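Local atomic coordinates of peptide synthetase, module 7 (Actinoplanes teichomyceticus, PDB entry 4TX3), a protein that probably acts as a condensation-like domain of the teicoplanin peptide synthetase, recruiting the cytochrome P450 enzymes that crosslink the growing peptide. Residues B[264-269]-B[282-287]; B[274-279]-B[436-441]; B[397-402]-B[425-430]; B[404-409]-B[415-420]. All blocks are in the same frame, centred on the assembly; numbering follows the deposited sequence.

Overall arrangement
Contact 1 comes first along the chain: helix 261-278 ends and the chain turns back at once into strand 281-288, a short loop closed by Ile284. Contact 2 starts at the C-terminal end of the same helix and closes only at 436-441, so its segments alternate with those of contact 1. That long excursion encloses contact 3, which joins the beginning of strand 399-407 to the loop leading into helix 429-448, and contact 3 in turn encloses contact 4, the hairpin of strands 399-407 and 413-423. Leu439, Phe401, Leu269 and Leu420 pack between the contacts, tying both helices onto the sheets in the second half of the condensation-type fold.

Contact 1 (B[264-269]-B[282-287]); sequences LVQAAL and LVIGTT
The carboxamide of Gln266 is the one flat side-chain group in this contact, and it reaches the strand through its nitrogen: NE2 stands 4.1 Å from Ile284 O, too far for a hydrogen bond. Here helix 261-278 lies against strand 281-288, an alpha/beta packing within the acyltransferase-like fold of condensation domains. Gln266 leaves the helix with CG turned away from the backbone N (chi1 -178°) and an extended chain, which carries the amide over to the strand.

The apolar part is built round Ile284. Its CB points at the helix, and a fully stretched chain places CD1 between the backbone O of Gln266 and the end of Leu269. No hydrogen bond spans the segments; they meet by van der Waals contact alone, mostly through Ile284. The strand is held independently: Ile284 pairs through its backbone with Val310 on strand 306-313, and Gly285 with Val363 and Leu365. On another side of the helix, Ala267 rests on Val323 and Val324 of helix 320-334. Leu269 crosses Ile284 obliquely, bringing CD2 to 3.9 Å from Ile284 CD1, while Gln266 O also lies 3.9 Å from Ile284 CD1.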
loop_
_atom_site.group_PDB
_atom_site.type_symbol
_atom_site.label_atom_id
_atom_site.label_comp_id
_atom_site.label_asym_id
_atom_site.label_seq_id
_atom_site.Cartn_x
_atom_site.Cartn_y
_atom_site.Cartn_z
ATOM N N LEU B 264 -9.796 -0.613 -23.387
ATOM C CA LEU B 264 -9.733 0.261 -24.555
ATOM C C LEU B 264 -8.466 0.027 -25.352
ATOM O O LEU B 264 -8.502 -0.047 -26.580
ATOM C CB LEU B 264 -9.802 1.731 -24.148
ATOM C CG LEU B 264 -11.113 2.243 -23.557
ATOM C CD1 LEU B 264 -11.073 3.738 -23.464
ATOM C CD2 LEU B 264 -12.278 1.822 -24.387
ATOM N N VAL B 265 -7.346 -0.076 -24.645
ATOM C CA VAL B 265 -6.046 -0.293 -25.277
ATOM C C VAL B 265 -5.988 -1.711 -25.849
ATOM O O VAL B 265 -5.404 -1.954 -26.908
ATOM C CB VAL B 265 -4.882 -0.062 -24.267
ATOM C CG1 VAL B 265 -3.545 -0.383 -24.897
ATOM C CG2 VAL B 265 -4.901 1.386 -23.751
ATOM N N GLN B 266 -6.613 -2.652 -25.156
ATOM C CA GLN B 266 -6.667 -4.008 -25.682
ATOM C C GLN B 266 -7.430 -4.040 -27.003
ATOM O O GLN B 266 -7.039 -4.743 -27.940
ATOM C CB GLN B 266 -7.303 -4.946 -24.673
ATOM C CG GLN B 266 -7.339 -6.363 -25.139
ATOM C CD GLN B 266 -7.869 -7.271 -24.069
ATOM O OE1 GLN B 266 -7.979 -6.863 -22.911
ATOM N NE2 GLN B 266 -8.218 -8.512 -24.442
ATOM N N ALA B 267 -8.508 -3.260 -27.081
ATOM C CA ALA B 267 -9.270 -3.152 -28.325
ATOM C C ALA B 267 -8.381 -2.617 -29.440
ATOM O O ALA B 267 -8.228 -3.244 -30.491
ATOM C CB ALA B 267 -10.472 -2.258 -28.134
ATOM N N ALA B 268 -7.784 -1.455 -29.185
ATOM C CA ALA B 268 -6.949 -0.776 -30.160
ATOM C C ALA B 268 -5.816 -1.667 -30.691
ATOM O O ALA B 268 -5.592 -1.746 -31.903
ATOM C CB ALA B 268 -6.380 0.500 -29.542
ATOM N N LEU B 269 -5.113 -2.341 -29.782
ATOM C CA LEU B 269 -4.043 -3.266 -30.162
ATOM C C LEU B 269 -4.564 -4.414 -31.041
ATOM O O LEU B 269 -3.895 -4.824 -32.004
ATOM C CB LEU B 269 -3.360 -3.838 -28.916
ATOM C CG LEU B 269 -2.296 -4.916 -29.158
ATOM C CD1 LEU B 269 -1.112 -4.389 -29.938
ATOM C CD2 LEU B 269 -1.840 -5.529 -27.843
ATOM N N LEU B 282 -8.232 -13.419 -32.692
ATOM C CA LEU B 282 -7.006 -13.078 -31.981
ATOM C C LEU B 282 -7.112 -13.377 -30.506
ATOM O O LEU B 282 -8.190 -13.246 -29.918
ATOM C CB LEU B 282 -6.673 -11.595 -32.164
ATOM C CG LEU B 282 -6.315 -11.059 -33.545
ATOM C CD1 LEU B 282 -5.970 -9.584 -33.448
ATOM C CD2 LEU B 282 -5.130 -11.809 -34.085
ATOM N N VAL B 283 -5.996 -13.783 -29.909
ATOM C CA VAL B 283 -5.926 -13.904 -28.466
ATOM C C VAL B 283 -4.840 -12.974 -27.939
ATOM O O VAL B 283 -3.680 -13.091 -28.295
ATOM C CB VAL B 283 -5.651 -15.353 -28.006
ATOM C CG1 VAL B 283 -5.540 -15.405 -26.490
ATOM C CG2 VAL B 283 -6.751 -16.289 -28.479
ATOM N N ILE B 284 -5.243 -12.021 -27.113
ATOM C CA ILE B 284 -4.304 -11.159 -26.419
ATOM C C ILE B 284 -4.329 -11.471 -24.940
ATOM O O ILE B 284 -5.385 -11.414 -24.305
ATOM C CB ILE B 284 -4.633 -9.697 -26.616
ATOM C CG1 ILE B 284 -4.541 -9.346 -28.106
ATOM C CG2 ILE B 284 -3.701 -8.844 -25.763
ATOM C CD1 ILE B 284 -4.856 -7.915 -28.420
ATOM N N GLY B 285 -3.167 -11.807 -24.394
ATOM C CA GLY B 285 -3.076 -12.191 -23.000
ATOM C C GLY B 285 -2.570 -11.066 -22.117
ATOM O O GLY B 285 -1.974 -10.089 -22.587
ATOM N N THR B 286 -2.822 -11.216 -20.825
ATOM C CA THR B 286 -2.372 -10.274 -19.822
ATOM C C THR B 286 -2.039 -11.022 -18.532
ATOM O O THR B 286 -2.508 -12.141 -18.323
ATOM C CB THR B 286 -3.436 -9.186 -19.542
ATOM O OG1 THR B 286 -2.813 -8.053 -18.923
ATOM C CG2 THR B 286 -4.536 -9.721 -18.636
ATOM N N THR B 287 -1.220 -10.409 -17.681
ATOM C CA THR B 287 -0.877 -11.014 -16.408
ATOM C C THR B 287 -1.538 -10.249 -15.261
ATOM O O THR B 287 -1.259 -9.079 -15.032
ATOM C CB THR B 287 0.635 -11.075 -16.210
ATOM O OG1 THR B 287 1.206 -11.833 -17.279
ATOM C CG2 THR B 287 0.985 -11.762 -14.893
#

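Contact 2 (B[274-279]-B[436-441]); sequences TRYGAG and ARRLVR
A lone side-chain hydrogen bond carries this contact between two helices: Arg438 NH1 donates to Tyr276 OH over 3.1 Å, although the nearest CA atoms, those of Tyr276 and Arg438, are 9.8 Å apart. The bond is nearly straight (163° at the hydrogen), and the phenol oxygen lies in the guanidinium plane, at its edge. Ring and guanidinium are turned 72° against each other, so they do not stack, and NH1 approaches the ring obliquely.

Arg438 starts from a CB that points at the tyrosine, and its chain runs stretched from CG to NE. On the way Arg438 CD packs against the phenol end, 3.4 Å from Tyr276 OH and 3.7 Å from Tyr276 CE2. Its position is fixed from a second direction, because Arg438 NE binds Ile459 O in the C-terminal tail; the guanidinium therefore links tail and tyrosine. The ring of Tyr276, swung out at a chi1 of -110°, well off a staggered position, also leans on Ser434 and Leu435 of helix 429-448 and on Pro222. Leu272 of helix 261-278 also touches Arg438 and Leu439.

Toward the C-terminal end of helix 261-278, Gly277 N bonds back to Thr274 O at 3.1 Å, and Ala278 N also bonds back into the last turn. A separate side-chain bond, Thr274 OG1 to Gly279 O at 2.8 Å, is added to these. Gly277, with its positive phi, is the C-prime residue of a Schellman motif that ends helix 261-278 beside helix 429-448 in the condensation-domain fold.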
loop_
_atom_site.group_PDB
_atom_site.type_symbol
_atom_site.label_atom_id
_atom_site.label_comp_id
_atom_site.label_asym_id
_atom_site.label_seq_id
_atom_site.Cartn_x
_atom_site.Cartn_y
_atom_site.Cartn_z
ATOM N N THR B 274 -4.899 -7.003 -36.451
ATOM C CA THR B 274 -5.680 -7.368 -37.621
ATOM C C THR B 274 -5.157 -6.592 -38.827
ATOM O O THR B 274 -4.968 -7.146 -39.895
ATOM C CB THR B 274 -7.186 -7.085 -37.429
ATOM O OG1 THR B 274 -7.720 -7.969 -36.434
ATOM C CG2 THR B 274 -7.932 -7.314 -38.730
ATOM N N ARG B 275 -4.897 -5.309 -38.625
ATOM C CA ARG B 275 -4.349 -4.433 -39.647
ATOM C C ARG B 275 -2.921 -4.829 -40.051
ATOM O O ARG B 275 -2.494 -4.579 -41.161
ATOM C CB ARG B 275 -4.391 -2.997 -39.123
ATOM C CG ARG B 275 -4.187 -1.943 -40.164
ATOM C CD ARG B 275 -5.333 -1.880 -41.167
ATOM N NE ARG B 275 -5.161 -0.708 -42.026
ATOM C CZ ARG B 275 -4.237 -0.600 -42.985
ATOM N NH1 ARG B 275 -3.389 -1.594 -43.248
ATOM N NH2 ARG B 275 -4.162 0.509 -43.697
ATOM N N TYR B 276 -2.177 -5.429 -39.133
ATOM C CA TYR B 276 -0.839 -5.928 -39.440
ATOM C C TYR B 276 -0.849 -7.227 -40.231
ATOM O O TYR B 276 0.202 -7.639 -40.767
ATOM C CB TYR B 276 -0.034 -6.172 -38.174
ATOM C CG TYR B 276 1.099 -5.187 -37.975
ATOM C CD1 TYR B 276 2.412 -5.545 -38.235
ATOM C CD2 TYR B 276 0.854 -3.913 -37.511
ATOM C CE1 TYR B 276 3.443 -4.658 -38.041
ATOM C CE2 TYR B 276 1.870 -3.014 -37.331
ATOM C CZ TYR B 276 3.160 -3.384 -37.589
ATOM O OH TYR B 276 4.154 -2.455 -37.378
ATOM N N GLY B 277 -2.014 -7.888 -40.270
ATOM C CA GLY B 277 -2.170 -9.133 -40.993
ATOM C C GLY B 277 -2.410 -10.381 -40.164
ATOM O O GLY B 277 -2.236 -11.489 -40.666
ATOM N N ALA B 278 -2.827 -10.229 -38.913
ATOM C CA ALA B 278 -2.976 -11.389 -38.045
ATOM C C ALA B 278 -4.337 -12.060 -38.152
ATOM O O ALA B 278 -4.574 -13.072 -37.491
ATOM C CB ALA B 278 -2.716 -11.001 -36.599
ATOM N N GLY B 279 -5.237 -11.507 -38.955
ATOM C CA GLY B 279 -6.565 -12.092 -39.095
ATOM C C GLY B 279 -7.588 -11.506 -38.129
ATOM O O GLY B 279 -7.294 -10.556 -37.399
ATOM N N ALA B 436 5.405 -0.132 -32.112
ATOM C CA ALA B 436 5.155 0.779 -30.998
ATOM C C ALA B 436 4.566 2.078 -31.502
ATOM O O ALA B 436 3.553 2.551 -30.971
ATOM C CB ALA B 436 6.422 1.040 -30.208
ATOM N N ARG B 437 5.174 2.648 -32.537
ATOM C CA ARG B 437 4.677 3.916 -33.075
ATOM C C ARG B 437 3.280 3.783 -33.701
ATOM O O ARG B 437 2.445 4.690 -33.583
ATOM C CB ARG B 437 5.676 4.493 -34.085
ATOM C CG ARG B 437 6.926 5.081 -33.418
ATOM C CD ARG B 437 8.053 5.369 -34.405
ATOM N NE ARG B 437 7.750 6.495 -35.280
ATOM C CZ ARG B 437 8.171 6.598 -36.540
ATOM N NH1 ARG B 437 8.906 5.628 -37.082
ATOM N NH2 ARG B 437 7.843 7.666 -37.262
ATOM N N ARG B 438 3.006 2.657 -34.351
ATOM C CA ARG B 438 1.677 2.450 -34.926
ATOM C C ARG B 438 0.606 2.293 -33.837
ATOM O O ARG B 438 -0.517 2.794 -33.984
ATOM C CB ARG B 438 1.693 1.252 -35.873
ATOM C CG ARG B 438 2.116 1.677 -37.253
ATOM C CD ARG B 438 2.673 0.561 -38.095
ATOM N NE ARG B 438 3.047 1.069 -39.412
ATOM C CZ ARG B 438 3.838 0.429 -40.272
ATOM N NH1 ARG B 438 4.353 -0.755 -39.958
ATOM N NH2 ARG B 438 4.119 0.975 -41.449
ATOM N N LEU B 439 0.956 1.647 -32.728
ATOM C CA LEU B 439 -0.003 1.499 -31.645
ATOM C C LEU B 439 -0.372 2.876 -31.104
ATOM O O LEU B 439 -1.551 3.140 -30.825
ATOM C CB LEU B 439 0.527 0.585 -30.529
ATOM C CG LEU B 439 -0.417 0.525 -29.316
ATOM C CD1 LEU B 439 -1.806 -0.030 -29.668
ATOM C CD2 LEU B 439 0.195 -0.263 -28.172
ATOM N N VAL B 440 0.617 3.766 -30.987
ATOM C CA VAL B 440 0.332 5.146 -30.565
ATOM C C VAL B 440 -0.581 5.851 -31.571
ATOM O O VAL B 440 -1.537 6.536 -31.188
ATOM C CB VAL B 440 1.631 5.974 -30.375
ATOM C CG1 VAL B 440 1.303 7.431 -30.072
ATOM C CG2 VAL B 440 2.487 5.377 -29.263
ATOM N N ARG B 441 -0.300 5.660 -32.862
ATOM C CA ARG B 441 -1.127 6.263 -33.905
ATOM C C ARG B 441 -2.556 5.743 -33.867
ATOM O O ARG B 441 -3.504 6.534 -33.951
ATOM C CB ARG B 441 -0.506 6.036 -35.281
ATOM C CG ARG B 441 0.819 6.782 -35.437
ATOM C CD ARG B 441 0.909 7.603 -36.726
ATOM N NE ARG B 441 -0.287 8.396 -37.039
ATOM C CZ ARG B 441 -0.894 8.375 -38.232
ATOM N NH1 ARG B 441 -0.426 7.589 -39.212
ATOM N NH2 ARG B 441 -1.975 9.127 -38.448
#

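Contact 3 (B[397-402]-B[425-430]); sequences LDLAFA and DLFDHD. With SO4 (sulfate ion), chain G.
Asp398 can be followed outward against Leu426 and Phe427. Its CB lies 4.1 Å from Phe427 CE2, and its CG is 3.6 Å from Leu426 CD1, the same methyl that both carboxylate oxygens touch; the acid finds its charge partner elsewhere, OD2 forming a salt bridge with Arg227. A chi1 of -64° sets CG beside the backbone N, which aims the carboxylate at this methyl. The contact belongs to the condensation-domain fold, where the run from strand 413-423 into helix 429-448 passes over the start of strand 399-407.

Phe427, in the loop just before helix 429-448, turns its CB toward the strand segment. Asp398 O comes to 3.6 Å from Phe427 CE2, obliquely to the ring, while Leu426 CB sits over one face. Phe223 meets the ring too, and Tyr422 touches both Phe427 and Leu399, burying the phenyl largely among aromatic and aliphatic groups.

At the helix start, a sulfate, probably from the crystallisation liquor, takes a hydrogen bond from His429 N, though doubtfully short. Asp428 OD1, near this anion, forms a salt bridge with Arg225. The tightest apolar touch across the segments is Leu399 CD2 to Phe427 CE2, 3.4 Å, the two crossing at about a right angle.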
loop_
_atom_site.group_PDB
_atom_site.type_symbol
_atom_site.label_atom_id
_atom_site.label_comp_id
_atom_site.label_asym_id
_atom_site.label_seq_id
_atom_site.Cartn_x
_atom_site.Cartn_y
_atom_site.Cartn_z
ATOM N N LEU B 397 7.235 -14.542 -24.381
ATOM C CA LEU B 397 6.294 -14.054 -25.380
ATOM C C LEU B 397 7.019 -13.531 -26.629
ATOM O O LEU B 397 8.217 -13.225 -26.593
ATOM C CB LEU B 397 5.432 -12.950 -24.774
ATOM C CG LEU B 397 4.470 -13.332 -23.650
ATOM C CD1 LEU B 397 3.952 -12.091 -22.960
ATOM C CD2 LEU B 397 3.316 -14.150 -24.179
ATOM N N ASP B 398 6.289 -13.410 -27.728
ATOM C CA ASP B 398 6.811 -12.726 -28.906
ATOM C C ASP B 398 6.839 -11.216 -28.675
ATOM O O ASP B 398 7.866 -10.560 -28.887
ATOM C CB ASP B 398 5.973 -13.079 -30.126
ATOM C CG ASP B 398 6.054 -14.558 -30.466
ATOM O OD1 ASP B 398 6.639 -15.322 -29.661
ATOM O OD2 ASP B 398 5.533 -14.956 -31.529
ATOM N N LEU B 399 5.713 -10.672 -28.218
ATOM C CA LEU B 399 5.617 -9.250 -27.903
ATOM C C LEU B 399 4.908 -9.029 -26.566
ATOM O O LEU B 399 3.982 -9.754 -26.209
ATOM C CB LEU B 399 4.880 -8.495 -29.017
ATOM C CG LEU B 399 5.386 -8.744 -30.442
ATOM C CD1 LEU B 399 4.363 -8.317 -31.481
ATOM C CD2 LEU B 399 6.702 -8.035 -30.653
ATOM N N ALA B 400 5.343 -8.008 -25.836
ATOM C CA ALA B 400 4.757 -7.685 -24.544
ATOM C C ALA B 400 4.775 -6.181 -24.324
ATOM O O ALA B 400 5.831 -5.567 -24.220
ATOM C CB ALA B 400 5.501 -8.412 -23.405
ATOM N N PHE B 401 3.589 -5.595 -24.257
ATOM C CA PHE B 401 3.443 -4.172 -24.027
ATOM C C PHE B 401 3.265 -3.918 -22.549
ATOM O O PHE B 401 2.420 -4.563 -21.906
ATOM C CB PHE B 401 2.241 -3.615 -24.790
ATOM C CG PHE B 401 2.403 -3.607 -26.295
ATOM C CD1 PHE B 401 2.141 -4.741 -27.042
ATOM C CD2 PHE B 401 2.766 -2.452 -26.959
ATOM C CE1 PHE B 401 2.265 -4.728 -28.413
ATOM C CE2 PHE B 401 2.891 -2.440 -28.331
ATOM C CZ PHE B 401 2.632 -3.575 -29.057
ATOM N N ALA B 402 4.063 -2.986 -22.019
ATOM C CA ALA B 402 3.924 -2.519 -20.640
ATOM C C ALA B 402 3.664 -1.005 -20.620
ATOM O O ALA B 402 4.581 -0.195 -20.800
ATOM C CB ALA B 402 5.162 -2.866 -19.833
ATOM N N ASP B 425 15.074 -12.741 -30.956
ATOM C CA ASP B 425 15.218 -13.860 -31.879
ATOM C C ASP B 425 14.369 -13.684 -33.129
ATOM O O ASP B 425 14.729 -14.159 -34.207
ATOM C CB ASP B 425 14.813 -15.172 -31.201
ATOM C CG ASP B 425 15.942 -15.811 -30.426
ATOM O OD1 ASP B 425 16.998 -15.165 -30.256
ATOM O OD2 ASP B 425 15.768 -16.965 -29.986
ATOM N N LEU B 426 13.228 -13.021 -32.959
ATOM C CA LEU B 426 12.206 -12.934 -33.991
ATOM C C LEU B 426 12.135 -11.556 -34.617
ATOM O O LEU B 426 11.778 -11.422 -35.786
ATOM C CB LEU B 426 10.832 -13.285 -33.413
ATOM C CG LEU B 426 10.645 -14.633 -32.714
ATOM C CD1 LEU B 426 9.231 -14.748 -32.155
ATOM C CD2 LEU B 426 10.948 -15.787 -33.648
ATOM N N PHE B 427 12.462 -10.531 -33.838
ATOM C CA PHE B 427 12.292 -9.150 -34.285
ATOM C C PHE B 427 13.557 -8.307 -34.172
ATOM O O PHE B 427 14.303 -8.406 -33.203
ATOM C CB PHE B 427 11.188 -8.450 -33.485
ATOM C CG PHE B 427 9.849 -9.135 -33.542
ATOM C CD1 PHE B 427 9.040 -9.024 -34.670
ATOM C CD2 PHE B 427 9.383 -9.860 -32.450
ATOM C CE1 PHE B 427 7.794 -9.636 -34.714
ATOM C CE2 PHE B 427 8.141 -10.479 -32.485
ATOM C CZ PHE B 427 7.343 -10.366 -33.620
ATOM N N ASP B 428 13.758 -7.453 -35.167
ATOM C CA ASP B 428 14.725 -6.374 -35.107
ATOM C C ASP B 428 14.127 -5.159 -34.408
ATOM O O ASP B 428 12.902 -5.004 -34.383
ATOM C CB ASP B 428 15.176 -5.990 -36.513
ATOM C CG ASP B 428 16.122 -6.983 -37.089
ATOM O OD1 ASP B 428 16.933 -7.506 -36.306
ATOM O OD2 ASP B 428 16.060 -7.259 -38.307
ATOM N N HIS B 429 14.988 -4.291 -33.877
ATOM C CA HIS B 429 14.562 -3.106 -33.125
ATOM C C HIS B 429 13.647 -2.203 -33.941
ATOM O O HIS B 429 12.714 -1.620 -33.385
ATOM C CB HIS B 429 15.777 -2.302 -32.647
ATOM C CG HIS B 429 15.432 -1.137 -31.771
ATOM N ND1 HIS B 429 15.227 0.133 -32.265
ATOM C CD2 HIS B 429 15.256 -1.051 -30.430
ATOM C CE1 HIS B 429 14.941 0.953 -31.270
ATOM N NE2 HIS B 429 14.957 0.261 -30.144
ATOM N N ASP B 430 13.910 -2.086 -35.247
ATOM C CA ASP B 430 13.107 -1.202 -36.108
ATOM C C ASP B 430 11.704 -1.762 -36.367
ATOM O O ASP B 430 10.730 -1.011 -36.432
ATOM C CB ASP B 430 13.826 -0.914 -37.445
ATOM C CG ASP B 430 14.169 -2.176 -38.244
ATOM O OD1 ASP B 430 13.379 -3.153 -38.259
ATOM O OD2 ASP B 430 15.238 -2.176 -38.899
HETATM S S SO4 G . 18.725 -4.747 -33.837
HETATM O O1 SO4 G . 19.577 -4.645 -32.641
HETATM O O2 SO4 G . 19.212 -5.800 -34.738
HETATM O O3 SO4 G . 17.357 -5.073 -33.422
HETATM O O4 SO4 G . 18.715 -3.461 -34.545
#

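Contact 4 (B[404-409]-B[415-420]); sequences TERRND and GIEGAL
Thr404 and Glu417 face each other as an antiparallel hydrogen-bonded pair, and the backbone here is the tight part of the beta hairpin 399-407/413-423. Thr404 N gives a nearly straight bond to Glu417 O at 2.7 Å, and Glu417 N returns one to Thr404 O at 3.0 Å. One step on, Glu405 and Ile416 form the non-hydrogen-bonded pair, and Arg406 N then reaches Gly415 O at 2.9 Å, almost in line with the carbonyl. Gly415 lies within the strand at a positive phi (110°), where a CB would be jammed against the carbonyl O of the preceding residue. Ile416 CG2 tucks in 3.6 Å from Thr404 O.

Beside Ile416, Glu405 packs loosely, its CG at 4.5 Å from Ile416 CG1; its carboxylate looks elsewhere, OE2 being hydrogen-bonded to His247. The other face of the sheet, carrying Thr404 and Glu417, opens toward solvent and is linked by charge instead. Arg406 bends at chi2 (-58°) and comes back to Glu417, presenting NE and NH2 together to a single oxygen: NE to Glu417 OE1 is 2.9 Å and NH2 to Glu417 OE1 is 2.6 Å. OE1 lies in the guanidinium plane, while the carboxylate is turned 75° from it, and Thr404 CG2 lies over one face of the guanidinium.

Because both nitrogens share OE1, the bridge probably draws negative charge toward that oxygen, while the backbone bonds set the strand register and the partly exposed ion pair likely adds a smaller, solvent-screened attraction.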
loop_
_atom_site.group_PDB
_atom_site.type_symbol
_atom_site.label_atom_id
_atom_site.label_comp_id
_atom_site.label_asym_id
_atom_site.label_seq_id
_atom_site.Cartn_x
_atom_site.Cartn_y
_atom_site.Cartn_z
ATOM N N THR B 404 1.942 2.423 -18.689
ATOM C CA THR B 404 1.570 3.047 -17.422
ATOM C C THR B 404 0.753 4.318 -17.631
ATOM O O THR B 404 1.210 5.241 -18.296
ATOM C CB THR B 404 2.808 3.416 -16.591
ATOM O OG1 THR B 404 3.553 2.233 -16.299
ATOM C CG2 THR B 404 2.406 4.101 -15.279
ATOM N N GLU B 405 -0.445 4.363 -17.050
ATOM C CA GLU B 405 -1.256 5.580 -17.016
ATOM C C GLU B 405 -0.703 6.585 -16.014
ATOM O O GLU B 405 -0.640 6.284 -14.825
ATOM C CB GLU B 405 -2.710 5.260 -16.638
ATOM C CG GLU B 405 -3.544 4.515 -17.684
ATOM C CD GLU B 405 -5.044 4.595 -17.379
ATOM O OE1 GLU B 405 -5.516 3.853 -16.485
ATOM O OE2 GLU B 405 -5.749 5.418 -18.020
ATOM N N ARG B 406 -0.305 7.767 -16.487
ATOM C CA ARG B 406 0.052 8.878 -15.599
ATOM C C ARG B 406 -1.202 9.638 -15.193
ATOM O O ARG B 406 -2.164 9.707 -15.956
ATOM C CB ARG B 406 1.022 9.859 -16.267
ATOM C CG ARG B 406 2.394 9.312 -16.597
ATOM C CD ARG B 406 3.057 8.808 -15.364
ATOM N NE ARG B 406 4.385 8.289 -15.638
ATOM C CZ ARG B 406 5.099 7.603 -14.754
ATOM N NH1 ARG B 406 4.596 7.356 -13.546
ATOM N NH2 ARG B 406 6.306 7.152 -15.081
ATOM N N ARG B 407 -1.183 10.227 -14.001
ATOM C CA ARG B 407 -2.266 11.114 -13.576
ATOM C C ARG B 407 -1.742 12.369 -12.891
ATOM O O ARG B 407 -0.675 12.360 -12.265
ATOM C CB ARG B 407 -3.231 10.379 -12.650
ATOM C CG ARG B 407 -3.966 9.276 -13.366
ATOM C CD ARG B 407 -4.831 8.467 -12.439
ATOM N NE ARG B 407 -5.544 7.450 -13.193
ATOM C CZ ARG B 407 -6.561 7.714 -14.003
ATOM N NH1 ARG B 407 -6.979 8.969 -14.160
ATOM N NH2 ARG B 407 -7.160 6.726 -14.654
ATOM N N ASN B 408 -2.494 13.456 -13.021
ATOM C CA ASN B 408 -2.096 14.696 -12.387
ATOM C C ASN B 408 -2.611 14.709 -10.951
ATOM O O ASN B 408 -3.031 13.672 -10.431
ATOM C CB ASN B 408 -2.581 15.920 -13.191
ATOM C CG ASN B 408 -4.113 16.028 -13.296
ATOM O OD1 ASN B 408 -4.860 15.565 -12.437
ATOM N ND2 ASN B 408 -4.573 16.675 -14.352
ATOM N N ASP B 409 -2.573 15.873 -10.311
ATOM C CA ASP B 409 -2.934 15.973 -8.901
ATOM C C ASP B 409 -4.429 15.965 -8.701
ATOM O O ASP B 409 -4.898 15.721 -7.605
ATOM C CB ASP B 409 -2.340 17.235 -8.278
ATOM C CG ASP B 409 -0.841 17.203 -8.243
ATOM O OD1 ASP B 409 -0.277 16.090 -8.279
ATOM O OD2 ASP B 409 -0.222 18.282 -8.183
ATOM N N GLY B 415 -1.315 11.365 -19.760
ATOM C CA GLY B 415 -0.417 10.696 -20.693
ATOM C C GLY B 415 -0.200 9.219 -20.388
ATOM O O GLY B 415 -0.203 8.802 -19.225
ATOM N N ILE B 416 -0.016 8.407 -21.426
ATOM C CA ILE B 416 0.400 7.029 -21.189
ATOM C C ILE B 416 1.845 6.826 -21.629
ATOM O O ILE B 416 2.233 7.193 -22.734
ATOM C CB ILE B 416 -0.496 6.018 -21.898
ATOM C CG1 ILE B 416 -1.959 6.221 -21.489
ATOM C CG2 ILE B 416 -0.030 4.610 -21.570
ATOM C CD1 ILE B 416 -2.952 5.292 -22.206
ATOM N N GLU B 417 2.632 6.246 -20.734
ATOM C CA GLU B 417 4.069 6.077 -20.904
ATOM C C GLU B 417 4.388 4.581 -20.839
ATOM O O GLU B 417 3.756 3.839 -20.085
ATOM C CB GLU B 417 4.802 6.870 -19.814
ATOM C CG GLU B 417 6.309 6.673 -19.693
ATOM C CD GLU B 417 6.951 7.680 -18.708
ATOM O OE1 GLU B 417 6.438 7.825 -17.565
ATOM O OE2 GLU B 417 7.960 8.341 -19.081
ATOM N N GLY B 418 5.341 4.113 -21.633
ATOM C CA GLY B 418 5.614 2.692 -21.594
ATOM C C GLY B 418 6.651 2.151 -22.545
ATOM O O GLY B 418 7.420 2.901 -23.154
ATOM N N ALA B 419 6.668 0.832 -22.661
ATOM C CA ALA B 419 7.655 0.171 -23.477
ATOM C C ALA B 419 7.099 -1.099 -24.082
ATOM O O ALA B 419 6.223 -1.742 -23.500
ATOM C CB ALA B 419 8.887 -0.141 -22.664
ATOM N N LEU B 420 7.616 -1.436 -25.260
ATOM C CA LEU B 420 7.309 -2.686 -25.927
ATOM C C LEU B 420 8.510 -3.611 -25.795
ATOM O O LEU B 420 9.583 -3.299 -26.297
ATOM C CB LEU B 420 6.961 -2.458 -27.411
ATOM C CG LEU B 420 6.849 -3.727 -28.261
ATOM C CD1 LEU B 420 5.757 -4.672 -27.726
ATOM C CD2 LEU B 420 6.589 -3.401 -29.704
#